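Local coordinates for ZINC phosphodiesterase ELAC protein 1 (Homo sapiens, PDB 3ZWF) that cleaves RNA as a zinc-dependent endonuclease that processes tRNA 3' ends and removes 2',3'-cyclic phosphates from tRNAs under repair, at residues L269-A274 with V308-S313; L276-M281 with S290-A295; T4-G9 with A21-C26. One frame throughout, in Å; residues are numbered along the deposited sequence.

Contact 1: residues L269-A274 with V308-S313. With ZN (zinc ion), chain D.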
loop_
_atom_site.group_PDB
_atom_site.type_symbol
_atom_site.label_atom_id
_atom_site.label_comp_id
_atom_site.label_asym_id
_atom_site.label_seq_id
_atom_site.Cartn_x
_atom_site.Cartn_y
_atom_site.Cartn_z
ATOM N N LEU A 269 -27.589 3.646 10.209
ATOM C CA LEU A 269 -26.336 3.006 10.572
ATOM C C LEU A 269 -25.304 4.092 10.845
ATOM O O LEU A 269 -25.128 5.011 10.041
ATOM C CB LEU A 269 -25.903 2.076 9.461
ATOM C CG LEU A 269 -24.838 1.060 9.900
ATOM C CD1 LEU A 269 -25.529 -0.011 10.716
ATOM C CD2 LEU A 269 -24.057 0.457 8.734
ATOM N N LEU A 270 -24.654 4.000 11.992
ATOM C CA LEU A 270 -23.562 4.881 12.370
ATOM C C LEU A 270 -22.300 4.025 12.592
ATOM O O LEU A 270 -22.304 3.152 13.449
ATOM C CB LEU A 270 -23.899 5.643 13.646
ATOM C CG LEU A 270 -22.796 6.470 14.309
ATOM C CD1 LEU A 270 -22.267 7.500 13.362
ATOM C CD2 LEU A 270 -23.400 7.157 15.542
ATOM N N ILE A 271 -21.267 4.283 11.797
ATOM C CA ILE A 271 -19.952 3.571 11.880
ATOM C C ILE A 271 -18.945 4.491 12.567
ATOM O O ILE A 271 -18.723 5.634 12.145
ATOM C CB ILE A 271 -19.439 3.155 10.531
ATOM C CG1 ILE A 271 -20.468 2.285 9.808
ATOM C CG2 ILE A 271 -18.003 2.474 10.668
ATOM C CD1 ILE A 271 -19.988 1.869 8.435
ATOM N N HIS A 272 -18.436 4.021 13.696
ATOM C CA HIS A 272 -17.587 4.818 14.570
ATOM C C HIS A 272 -16.381 3.964 15.018
ATOM O O HIS A 272 -16.507 2.778 15.275
ATOM C CB HIS A 272 -18.398 5.273 15.801
ATOM C CG HIS A 272 -17.821 6.442 16.532
ATOM N ND1 HIS A 272 -16.633 6.378 17.236
ATOM C CD2 HIS A 272 -18.312 7.697 16.727
ATOM C CE1 HIS A 272 -16.390 7.572 17.768
ATOM N NE2 HIS A 272 -17.391 8.382 17.482
ATOM N N GLU A 273 -15.233 4.616 15.150
ATOM C CA GLU A 273 -14.096 3.899 15.751
ATOM C C GLU A 273 -14.229 3.632 17.259
ATOM O O GLU A 273 -14.908 4.323 18.010
ATOM C CB GLU A 273 -12.792 4.648 15.531
ATOM C CG GLU A 273 -12.684 5.963 16.280
ATOM C CD GLU A 273 -11.275 6.124 16.818
ATOM O OE1 GLU A 273 -10.911 5.377 17.761
ATOM O OE2 GLU A 273 -10.516 6.922 16.249
ATOM N N ALA A 274 -13.598 2.563 17.687
ATOM C CA ALA A 274 -13.366 2.314 19.111
ATOM C C ALA A 274 -12.012 1.633 19.255
ATOM O O ALA A 274 -11.938 0.428 19.465
ATOM C CB ALA A 274 -14.459 1.453 19.731
ATOM N N VAL A 308 -22.149 0.664 14.740
ATOM C CA VAL A 308 -21.143 -0.350 14.395
ATOM C C VAL A 308 -19.791 0.222 14.778
ATOM O O VAL A 308 -19.391 1.274 14.301
ATOM C CB VAL A 308 -21.140 -0.732 12.902
ATOM C CG1 VAL A 308 -20.089 -1.884 12.650
ATOM C CG2 VAL A 308 -22.507 -1.135 12.443
ATOM N N LEU A 309 -19.066 -0.522 15.613
ATOM C CA LEU A 309 -17.723 -0.132 16.063
ATOM C C LEU A 309 -16.684 -0.848 15.210
ATOM O O LEU A 309 -16.874 -1.995 14.803
ATOM C CB LEU A 309 -17.542 -0.508 17.537
ATOM C CG LEU A 309 -18.533 0.207 18.510
ATOM C CD1 LEU A 309 -18.181 -0.145 19.920
ATOM C CD2 LEU A 309 -18.500 1.713 18.319
ATOM N N THR A 310 -15.634 -0.100 14.925
ATOM C CA THR A 310 -14.564 -0.598 14.059
ATOM C C THR A 310 -13.274 0.078 14.433
ATOM O O THR A 310 -13.169 0.752 15.448
ATOM C CB THR A 310 -14.956 -0.434 12.572
ATOM O OG1 THR A 310 -14.087 -1.195 11.724
ATOM C CG2 THR A 310 -14.959 1.046 12.161
ATOM N N HIS A 311 -12.225 -0.200 13.642
ATOM C CA HIS A 311 -10.887 0.375 13.892
ATOM C C HIS A 311 -10.362 -0.011 15.255
ATOM O O HIS A 311 -9.897 0.817 16.016
ATOM C CB HIS A 311 -10.892 1.913 13.719
ATOM C CG HIS A 311 -9.547 2.543 13.538
ATOM N ND1 HIS A 311 -8.789 3.019 14.585
ATOM C CD2 HIS A 311 -8.887 2.905 12.409
ATOM C CE1 HIS A 311 -7.682 3.569 14.118
ATOM N NE2 HIS A 311 -7.741 3.552 12.800
ATOM N N PHE A 312 -10.353 -1.311 15.502
ATOM C CA PHE A 312 -9.857 -1.878 16.729
ATOM C C PHE A 312 -8.339 -2.062 16.779
ATOM O O PHE A 312 -7.735 -2.430 15.797
ATOM C CB PHE A 312 -10.513 -3.239 16.957
ATOM C CG PHE A 312 -12.025 -3.198 17.067
ATOM C CD1 PHE A 312 -12.609 -2.647 18.176
ATOM C CD2 PHE A 312 -12.835 -3.742 16.067
ATOM C CE1 PHE A 312 -13.993 -2.582 18.271
ATOM C CE2 PHE A 312 -14.221 -3.691 16.148
ATOM C CZ PHE A 312 -14.799 -3.151 17.269
ATOM N N SER A 313 -7.753 -1.709 17.921
ATOM C CA SER A 313 -6.344 -1.930 18.175
ATOM C C SER A 313 -5.979 -3.374 17.777
ATOM O O SER A 313 -6.708 -4.343 18.081
ATOM C CB SER A 313 -6.013 -1.692 19.655
ATOM O OG SER A 313 -4.635 -1.985 19.912
HETATM ZN ZN ZN D . -6.470 4.974 11.716
HETATM O O HOH W 1 -5.094 6.563 11.185
#
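Val308 N donates a hydrogen bond to Leu270 O at 2.8 Å, almost straight at 174°, and opens a parallel ladder in which the two strands exchange four backbone bonds. His272 grips the neighbouring strand with both its polar backbone atoms: its N donates to Val308 O, and its O accepts from Thr310 N. Ala274 N then closes on Thr310 O at 2.9 Å, carrying the pairing one residue past strand 269-273. Ile271 and Val308 share one face of the sheet with Leu269, whose CD1 meets Val308 CG2 at 3.7 Å; strand 2-5 packs here through Val3 and Phe5. The other face carries His272 and Leu309, covered by Ala295 of helix 292-301. There the His272 ring is held by its own strand, ND1 donating in the ring plane to a lone pair of Glu273 O (2.8 Å). These are two inner parallel strands of the second sheet of the metallo-beta-lactamase fold, whose C-terminal ends lead to the dinuclear zinc site. Just beyond strand 306-310, His311 CB packs on Glu273 CB at 3.8 Å, and CG stands anti to the backbone N (chi1 -162°). NE2 binds zinc at 2.2 Å, alongside Asp64, His65, Asp251 and a water. Thr275 OG1 bonds both His311 ND1 and Glu273 OE1; with the NE2-zinc bond, this second-shell bond to ND1 sets the ring's rotation. Glu273 OE2 is taken by His289 and Cys252 N. Farther on, Phe312 brings CD1 to 3.4 Å from Ala274 O.

Contact 2: residues L276-M281 with S290-A295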
loop_
_atom_site.group_PDB
_atom_site.type_symbol
_atom_site.label_atom_id
_atom_site.label_comp_id
_atom_site.label_asym_id
_atom_site.label_seq_id
_atom_site.Cartn_x
_atom_site.Cartn_y
_atom_site.Cartn_z
ATOM N N LEU A 276 -9.494 1.695 21.427
ATOM C CA LEU A 276 -9.078 1.101 22.677
ATOM C C LEU A 276 -10.298 0.918 23.569
ATOM O O LEU A 276 -11.337 1.539 23.356
ATOM C CB LEU A 276 -8.087 2.001 23.410
ATOM C CG LEU A 276 -6.753 2.233 22.732
ATOM C CD1 LEU A 276 -5.881 3.142 23.584
ATOM C CD2 LEU A 276 -6.118 0.859 22.553
ATOM N N ASP A 277 -10.138 0.074 24.568
ATOM C CA ASP A 277 -11.206 -0.168 25.528
ATOM C C ASP A 277 -11.314 1.012 26.493
ATOM O O ASP A 277 -10.416 1.864 26.583
ATOM C CB ASP A 277 -10.986 -1.460 26.301
ATOM C CG ASP A 277 -9.671 -1.471 27.022
ATOM O OD1 ASP A 277 -8.637 -1.658 26.354
ATOM O OD2 ASP A 277 -9.665 -1.221 28.238
ATOM N N ASP A 278 -12.418 1.078 27.202
ATOM C CA ASP A 278 -12.722 2.261 28.042
ATOM C C ASP A 278 -11.704 2.515 29.143
ATOM O O ASP A 278 -11.484 3.650 29.524
ATOM C CB ASP A 278 -14.103 2.131 28.704
ATOM C CG ASP A 278 -15.241 2.215 27.716
ATOM O OD1 ASP A 278 -15.131 2.898 26.708
ATOM O OD2 ASP A 278 -16.289 1.593 27.968
ATOM N N ALA A 279 -11.109 1.455 29.674
ATOM C CA ALA A 279 -10.070 1.599 30.703
ATOM C C ALA A 279 -8.844 2.386 30.180
ATOM O O ALA A 279 -8.075 2.937 30.954
ATOM C CB ALA A 279 -9.651 0.238 31.208
ATOM N N GLN A 280 -8.674 2.424 28.866
ATOM C CA GLN A 280 -7.567 3.204 28.230
ATOM C C GLN A 280 -8.025 4.501 27.572
ATOM O O GLN A 280 -7.414 4.979 26.599
ATOM C CB GLN A 280 -6.841 2.349 27.205
ATOM C CG GLN A 280 -6.347 1.008 27.754
ATOM C CD GLN A 280 -5.380 0.314 26.816
ATOM O OE1 GLN A 280 -5.698 -0.695 26.192
ATOM N NE2 GLN A 280 -4.209 0.865 26.706
ATOM N N MET A 281 -9.070 5.100 28.131
ATOM C CA MET A 281 -9.661 6.313 27.571
ATOM C C MET A 281 -8.637 7.443 27.485
ATOM O O MET A 281 -8.607 8.156 26.491
ATOM C CB MET A 281 -10.860 6.780 28.377
ATOM C CG MET A 281 -11.666 7.859 27.675
ATOM S SD MET A 281 -13.203 8.278 28.528
ATOM C CE MET A 281 -14.157 6.766 28.326
ATOM N N SER A 290 -11.149 7.143 20.140
ATOM C CA SER A 290 -12.335 6.905 20.993
ATOM C C SER A 290 -12.332 5.503 21.588
ATOM O O SER A 290 -11.672 4.558 21.110
ATOM C CB SER A 290 -13.589 7.084 20.159
ATOM O OG SER A 290 -13.751 8.427 19.776
ATOM N N THR A 291 -13.109 5.374 22.643
ATOM C CA THR A 291 -13.355 4.083 23.266
ATOM C C THR A 291 -14.855 3.737 23.087
ATOM O O THR A 291 -15.631 4.564 22.591
ATOM C CB THR A 291 -13.001 4.122 24.751
ATOM O OG1 THR A 291 -13.931 4.961 25.430
ATOM C CG2 THR A 291 -11.562 4.615 24.968
ATOM N N PRO A 292 -15.266 2.506 23.454
ATOM C CA PRO A 292 -16.664 2.197 23.178
ATOM C C PRO A 292 -17.679 3.101 23.897
ATOM O O PRO A 292 -18.707 3.422 23.319
ATOM C CB PRO A 292 -16.800 0.766 23.676
ATOM C CG PRO A 292 -15.434 0.172 23.424
ATOM C CD PRO A 292 -14.497 1.282 23.789
ATOM N N GLN A 293 -17.362 3.512 25.116
ATOM C CA GLN A 293 -18.284 4.413 25.837
ATOM C C GLN A 293 -18.402 5.767 25.136
ATOM O O GLN A 293 -19.459 6.374 25.109
ATOM C CB GLN A 293 -17.872 4.584 27.286
ATOM C CG GLN A 293 -18.929 5.369 28.125
ATOM C CD GLN A 293 -20.382 4.847 28.059
ATOM O OE1 GLN A 293 -21.304 5.574 27.582
ATOM N NE2 GLN A 293 -20.605 3.638 28.574
ATOM N N MET A 294 -17.316 6.230 24.523
ATOM C CA MET A 294 -17.357 7.540 23.839
ATOM C C MET A 294 -18.212 7.439 22.583
ATOM O O MET A 294 -19.053 8.333 22.294
ATOM C CB MET A 294 -15.944 8.029 23.470
ATOM C CG MET A 294 -15.075 8.311 24.677
ATOM S SD MET A 294 -13.329 8.478 24.255
ATOM C CE MET A 294 -13.393 9.824 23.033
ATOM N N ALA A 295 -18.053 6.326 21.875
ATOM C CA ALA A 295 -18.821 6.077 20.659
ATOM C C ALA A 295 -20.320 5.923 20.992
ATOM O O ALA A 295 -21.179 6.477 20.303
ATOM C CB ALA A 295 -18.310 4.845 19.927
#
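Residues 276-281 curl through a short 3-10 turn at Asp278-Ala279 beside the start of helix 292-301, and the two backbones come nearest at Asp278 and Thr291, whose CA atoms lie 5.2 Å apart. Leu276 O faces Thr291 CA at 3.2 Å in a CA-H...O contact. The arrangement is a helix N-terminus with Thr291 as N-cap, to which a second side chain, Asp278, from the 3-10 turn before helix 281-286, lends a carboxylate. Asp278 CG stands anti to its carbonyl carbon (chi1 -69°), and OD1 accepts two bonds. Gln293 N, an amide of the helix's first turn, approaches its syn lone pair at 2.8 Å with an N-H...O angle of 165°. Thr291 OG1 donates to the anti lone pair at 2.7 Å. The carboxylate is thus held by a backbone amide and a hydroxyl, and its negative charge would probably be favoured by the N-terminal end of the helix. Thr291 CG2 rests near Asp277 O. Pro292 places CD against Leu276 O, and Gln293 CB lies beside both Asp278 oxygens. Helix 281-286 links the two segments, and its Ala284 also touches Thr291; Pro292 and Ala295 lean on Leu309 of strand 306-310. Met281, at the start of that short helix, runs across Thr291 at about a right angle. Its chain is extended through chi2 and bends at chi3 (-67°), bringing CE to 3.4 Å from Thr291 OG1, while farther back along the chain Met281 CG touches Met294 SD at 3.9 Å.

Contact 3: residues T4-G9 with A21-C26. With EDO (1,2-ethanediol), chain G.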
loop_
_atom_site.group_PDB
_atom_site.type_symbol
_atom_site.label_atom_id
_atom_site.label_comp_id
_atom_site.label_asym_id
_atom_site.label_seq_id
_atom_site.Cartn_x
_atom_site.Cartn_y
_atom_site.Cartn_z
ATOM N N THR A 4 -20.277 -3.330 3.511
ATOM C CA THR A 4 -19.314 -4.411 3.641
ATOM C C THR A 4 -18.006 -3.893 4.252
ATOM O O THR A 4 -17.368 -2.996 3.706
ATOM C CB THR A 4 -18.984 -5.053 2.272
ATOM O OG1 THR A 4 -20.167 -5.587 1.680
ATOM C CG2 THR A 4 -17.922 -6.189 2.433
ATOM N N PHE A 5 -17.614 -4.461 5.380
ATOM C CA PHE A 5 -16.337 -4.126 6.020
ATOM C C PHE A 5 -15.198 -4.875 5.380
ATOM O O PHE A 5 -15.168 -6.092 5.393
ATOM C CB PHE A 5 -16.405 -4.394 7.517
ATOM C CG PHE A 5 -17.355 -3.477 8.212
ATOM C CD1 PHE A 5 -18.695 -3.774 8.218
ATOM C CD2 PHE A 5 -16.937 -2.250 8.747
ATOM C CE1 PHE A 5 -19.637 -2.906 8.805
ATOM C CE2 PHE A 5 -17.907 -1.363 9.336
ATOM C CZ PHE A 5 -19.214 -1.704 9.356
ATOM N N LEU A 6 -14.213 -4.165 4.861
ATOM C CA LEU A 6 -13.042 -4.783 4.278
ATOM C C LEU A 6 -11.862 -4.849 5.260
ATOM O O LEU A 6 -11.090 -5.819 5.275
ATOM C CB LEU A 6 -12.636 -4.119 2.964
ATOM C CG LEU A 6 -13.703 -4.215 1.866
ATOM C CD1 LEU A 6 -13.418 -3.306 0.708
ATOM C CD2 LEU A 6 -13.943 -5.654 1.381
ATOM N N GLY A 7 -11.737 -3.816 6.073
ATOM C CA GLY A 7 -10.720 -3.747 7.094
ATOM C C GLY A 7 -11.218 -3.005 8.302
ATOM O O GLY A 7 -11.769 -1.851 8.207
ATOM N N THR A 8 -11.009 -3.639 9.429
ATOM C CA THR A 8 -11.583 -3.255 10.722
ATOM C C THR A 8 -10.506 -2.984 11.767
ATOM O O THR A 8 -10.805 -2.811 12.923
ATOM C CB THR A 8 -12.556 -4.298 11.202
ATOM O OG1 THR A 8 -11.906 -5.588 11.408
ATOM C CG2 THR A 8 -13.714 -4.477 10.163
ATOM N N GLY A 9 -9.235 -2.986 11.356
ATOM C CA GLY A 9 -8.190 -2.741 12.314
ATOM C C GLY A 9 -7.694 -1.312 12.357
ATOM O O GLY A 9 -7.791 -0.539 11.365
ATOM N N ALA A 21 -11.232 0.213 5.568
ATOM C CA ALA A 21 -11.971 0.258 4.308
ATOM C C ALA A 21 -13.370 -0.338 4.528
ATOM O O ALA A 21 -13.509 -1.425 5.095
ATOM C CB ALA A 21 -11.269 -0.482 3.217
ATOM N N VAL A 22 -14.360 0.391 4.056
ATOM C CA VAL A 22 -15.764 -0.042 4.126
ATOM C C VAL A 22 -16.421 0.333 2.810
ATOM O O VAL A 22 -16.199 1.448 2.308
ATOM C CB VAL A 22 -16.581 0.664 5.258
ATOM C CG1 VAL A 22 -17.893 -0.122 5.518
ATOM C CG2 VAL A 22 -15.759 0.842 6.534
ATOM N N VAL A 23 -17.239 -0.561 2.258
ATOM C CA VAL A 23 -17.980 -0.296 1.018
ATOM C C VAL A 23 -19.483 -0.220 1.247
ATOM O O VAL A 23 -20.079 -1.106 1.826
ATOM C CB VAL A 23 -17.674 -1.334 -0.074
ATOM C CG1 VAL A 23 -18.570 -1.163 -1.272
ATOM C CG2 VAL A 23 -16.214 -1.219 -0.493
ATOM N N LEU A 24 -20.059 0.892 0.804
ATOM C CA LEU A 24 -21.495 1.072 0.703
ATOM C C LEU A 24 -21.946 0.766 -0.734
ATOM O O LEU A 24 -21.422 1.303 -1.729
ATOM C CB LEU A 24 -21.870 2.506 1.089
ATOM C CG LEU A 24 -23.357 2.854 1.024
ATOM C CD1 LEU A 24 -24.214 1.997 1.961
ATOM C CD2 LEU A 24 -23.500 4.345 1.356
ATOM N N ARG A 25 -22.941 -0.101 -0.827
ATOM C CA ARG A 25 -23.426 -0.585 -2.099
ATOM C C ARG A 25 -24.885 -0.269 -2.207
ATOM O O ARG A 25 -25.631 -0.545 -1.293
ATOM C CB ARG A 25 -23.192 -2.089 -2.204
ATOM C CG ARG A 25 -23.257 -2.648 -3.607
ATOM C CD ARG A 25 -22.749 -4.074 -3.681
ATOM N NE ARG A 25 -23.288 -4.997 -2.696
ATOM C CZ ARG A 25 -23.187 -6.323 -2.794
ATOM N NH1 ARG A 25 -22.583 -6.884 -3.836
ATOM N NH2 ARG A 25 -23.695 -7.102 -1.843
ATOM N N CYS A 26 -25.256 0.365 -3.308
ATOM C CA CYS A 26 -26.652 0.613 -3.666
ATOM C C CYS A 26 -26.862 0.213 -5.119
ATOM O O CYS A 26 -26.260 0.797 -6.017
ATOM C CB CYS A 26 -27.025 2.085 -3.480
ATOM S SG CYS A 26 -26.625 2.795 -1.864
HETATM C C1 EDO G . -18.905 -9.471 0.098
HETATM O O1 EDO G . -18.342 -9.201 1.386
HETATM C C2 EDO G . -20.335 -8.977 -0.070
HETATM O O2 EDO G . -20.392 -7.564 -0.035
HETATM O O HOH W 2 -21.421 -3.448 0.544
#
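Thr4 pairs with Val23 as an antiparallel hydrogen-bonded pair: Thr4 N donates to Val23 O at 2.8 Å, and Val23 N returns a bond of the same length to Thr4 O. Its side chain lies on the face that also carries Val23, with OG1 beside the backbone N. That hydroxyl bonds a 1,2-ethanediol oxygen, O2, at 2.6 Å, and it shares with Val23 O a water lying between them; the diol is probably from the crystallisation liquor. Phe5 sits opposite Val22 in the non-hydrogen-bonded pair, on the other face. The two side chains lie side by side, pointing the same way. In one of two modelled conformers, and so less certainly, Val22 CG1 stands over one face of the ring, 4.1 Å from its centroid and 16° off the normal, a CH-pi contact, and CG2 comes in beside ring atom CD2. Val308 of strand 306-310 packs against the same Phe5, so this residue joins the two sheets of the metallo-beta-lactamase sandwich. At Leu6 the chain turns a corner, and the register slips by one residue. Leu6 N and Gly7 N both donate to Ala21 O, at 2.8 and 3.1 Å: a classic beta bulge. The Leu6 donor is tilted 31° from the carbonyl plane, whereas Gly7 N lies in it, on a lone pair. Leu6 CB leans on Ala21 CB, and Leu6 CD1 reaches across to Val23 CG2 at 3.7 Å. Gly7 O takes a weak bond back from Ala21 N. With two amides on one carbonyl, the bulge keeps the extra residue's N-H bonded while the backbone turns away from strand 2-5 toward the side of the zinc site.

How the contacts relate
From the N terminus, strand 2-5 pairs with strand 21-26 in contact 3, which closes a loop of eleven residues without helix or strand. The chain then builds most of the first sheet and much of the second before strand 269-273 opens contact 1. Contact 2 falls within the span from 274 to 308: its segments close a small loop around helix 281-286, and helix 292-301 then leads into strand 306-310, which completes contact 1. Contacts 1 and 2 meet where Glu273 OE1 bonds Ser290 N. Contacts 1 and 3 meet between the sheets and again in the loops beyond them, where Phe312 N bonds Thr8 O. Contacts 2 and 3 do not touch.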